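Local structure of glucose-6-phosphate isomerase like protein (Thermus thermophilus, 1WIW) at residues P215-L221 with V238-V244. The protein probably binds phosphorylated sugars through its SIS domains and may interconvert glucose-6-phosphate or mannose-6-phosphate with fructose-6-phosphate. Residues are numbered along the deposited sequence.
Sequences PLAAVLL and VDALAEV
In the C-terminal SIS domain, strands 216-221 and 240-244 lie side by side and parallel, joined through helix 225-234 as a beta-alpha-beta crossover. On the face that carries A218, L220 and L241, the t,p rotamer of L241 turns CD1 toward strand 216-221, to 3.2 Å from A218 CB and 3.7 Å from L220 CG; V238 CG2 comes within 4.0 Å of the same A218 CB. Helix 225-234 packs over this face through L234 and K231. The other face holds A217, V219, L221, A240, A242 and V244. Here V244 CG2 meets V219 CG1 at 3.6 Å and L221 CD2 at 3.9 Å, and helix 251-272 covers the cluster with M262 and L258.

The axes cross at -15° and approach to 4.5 Å, with A217 paired to A240, A218 to L241 and so on to L221 with V244. All these residues have extended backbones. Strand 216-221 lies between strands 164-168 and 240-244: A217 and V219 hydrogen-bond through their backbones to 164-168, while A218 and L220 pair with 240-244: A218 N to A240 O (2.9 Å), A242 N to A218 O, L220 N to A242 O and V244 N to L220 O (2.8 Å each).

At the polar edge E243 forms a salt bridge with K231. At the N-terminal end, where D239 forms one with R163, the pairing loosens into a weak hydrogen bond from A240 N to L216 O, 3.3 Å long.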
loop_
_atom_site.group_PDB
_atom_site.type_symbol
_atom_site.label_atom_id
_atom_site.label_comp_id
_atom_site.label_asym_id
_atom_site.label_seq_id
_atom_site.Cartn_x
_atom_site.Cartn_y
_atom_site.Cartn_z
ATOM N N PRO B 215 -21.145 0.475 1.894
ATOM C CA PRO B 215 -20.809 1.862 2.226
ATOM C C PRO B 215 -19.477 1.927 2.974
ATOM O O PRO B 215 -19.141 1.022 3.738
ATOM C CB PRO B 215 -21.993 2.311 3.083
ATOM C CG PRO B 215 -22.449 1.035 3.725
ATOM C CD PRO B 215 -22.375 0.052 2.586
ATOM N N LEU B 216 -18.724 2.996 2.753
ATOM C CA LEU B 216 -17.423 3.152 3.394
ATOM C C LEU B 216 -17.478 3.509 4.878
ATOM O O LEU B 216 -18.396 4.183 5.343
ATOM C CB LEU B 216 -16.608 4.216 2.659
ATOM C CG LEU B 216 -16.125 3.875 1.247
ATOM C CD1 LEU B 216 -15.603 5.130 0.574
ATOM C CD2 LEU B 216 -15.036 2.807 1.317
ATOM N N ALA B 217 -16.480 3.038 5.613
ATOM C CA ALA B 217 -16.346 3.322 7.034
ATOM C C ALA B 217 -14.905 3.793 7.198
ATOM O O ALA B 217 -13.968 2.991 7.164
ATOM C CB ALA B 217 -16.586 2.063 7.859
ATOM N N ALA B 218 -14.720 5.097 7.345
ATOM C CA ALA B 218 -13.381 5.634 7.509
ATOM C C ALA B 218 -12.891 5.340 8.919
ATOM O O ALA B 218 -13.617 5.548 9.893
ATOM C CB ALA B 218 -13.379 7.129 7.251
ATOM N N VAL B 219 -11.668 4.835 9.023
ATOM C CA VAL B 219 -11.090 4.528 10.329
ATOM C C VAL B 219 -9.759 5.250 10.433
ATOM O O VAL B 219 -8.766 4.822 9.848
ATOM C CB VAL B 219 -10.857 3.012 10.506
ATOM C CG1 VAL B 219 -10.315 2.731 11.896
ATOM C CG2 VAL B 219 -12.157 2.257 10.288
ATOM N N LEU B 220 -9.747 6.361 11.163
ATOM C CA LEU B 220 -8.525 7.138 11.322
ATOM C C LEU B 220 -7.740 6.578 12.506
ATOM O O LEU B 220 -8.190 6.630 13.647
ATOM C CB LEU B 220 -8.867 8.616 11.539
ATOM C CG LEU B 220 -9.845 9.194 10.507
ATOM C CD1 LEU B 220 -10.075 10.671 10.774
ATOM C CD2 LEU B 220 -9.298 8.988 9.098
ATOM N N LEU B 221 -6.569 6.029 12.214
ATOM C CA LEU B 221 -5.726 5.423 13.232
ATOM C C LEU B 221 -4.671 6.359 13.825
ATOM O O LEU B 221 -3.709 6.729 13.152
ATOM C CB LEU B 221 -5.031 4.189 12.637
ATOM C CG LEU B 221 -5.973 3.088 12.151
ATOM C CD1 LEU B 221 -5.215 2.084 11.303
ATOM C CD2 LEU B 221 -6.605 2.420 13.362
ATOM N N VAL B 238 -18.141 10.082 3.736
ATOM C CA VAL B 238 -18.324 8.660 4.008
ATOM C C VAL B 238 -19.535 8.356 4.883
ATOM O O VAL B 238 -20.023 9.219 5.611
ATOM C CB VAL B 238 -17.062 8.034 4.658
ATOM C CG1 VAL B 238 -15.833 8.356 3.809
ATOM C CG2 VAL B 238 -16.893 8.537 6.076
ATOM N N ASP B 239 -20.001 7.113 4.801
ATOM C CA ASP B 239 -21.162 6.651 5.554
ATOM C C ASP B 239 -20.944 6.714 7.067
ATOM O O ASP B 239 -21.835 7.126 7.810
ATOM C CB ASP B 239 -21.500 5.216 5.139
ATOM C CG ASP B 239 -22.858 4.765 5.641
ATOM O OD1 ASP B 239 -22.937 3.678 6.254
ATOM O OD2 ASP B 239 -23.848 5.492 5.418
ATOM N N ALA B 240 -19.764 6.298 7.518
ATOM C CA ALA B 240 -19.427 6.308 8.941
ATOM C C ALA B 240 -17.950 6.620 9.119
ATOM O O ALA B 240 -17.136 6.316 8.249
ATOM C CB ALA B 240 -19.748 4.960 9.570
ATOM N N LEU B 241 -17.607 7.227 10.249
ATOM C CA LEU B 241 -16.224 7.587 10.526
ATOM C C LEU B 241 -15.846 7.312 11.978
ATOM O O LEU B 241 -16.572 7.684 12.899
ATOM C CB LEU B 241 -16.001 9.068 10.196
ATOM C CG LEU B 241 -14.632 9.689 10.490
ATOM C CD1 LEU B 241 -13.525 8.778 9.999
ATOM C CD2 LEU B 241 -14.535 11.046 9.810
ATOM N N ALA B 242 -14.700 6.664 12.173
ATOM C CA ALA B 242 -14.224 6.346 13.513
ATOM C C ALA B 242 -12.802 6.857 13.734
ATOM O O ALA B 242 -11.940 6.713 12.870
ATOM C CB ALA B 242 -14.264 4.838 13.732
ATOM N N GLU B 243 -12.568 7.469 14.887
ATOM C CA GLU B 243 -11.237 7.958 15.231
ATOM C C GLU B 243 -10.717 7.013 16.308
ATOM O O GLU B 243 -11.262 6.966 17.406
ATOM C CB GLU B 243 -11.302 9.385 15.783
ATOM C CG GLU B 243 -11.922 10.396 14.831
ATOM C CD GLU B 243 -12.047 11.777 15.450
ATOM O OE1 GLU B 243 -11.003 12.414 15.710
ATOM O OE2 GLU B 243 -13.189 12.221 15.686
ATOM N N VAL B 244 -9.680 6.245 15.988
ATOM C CA VAL B 244 -9.126 5.304 16.957
ATOM C C VAL B 244 -7.932 5.923 17.670
ATOM O O VAL B 244 -6.920 6.239 17.046
ATOM C CB VAL B 244 -8.662 3.988 16.279
ATOM C CG1 VAL B 244 -8.253 2.974 17.345
ATOM C CG2 VAL B 244 -9.771 3.430 15.391
#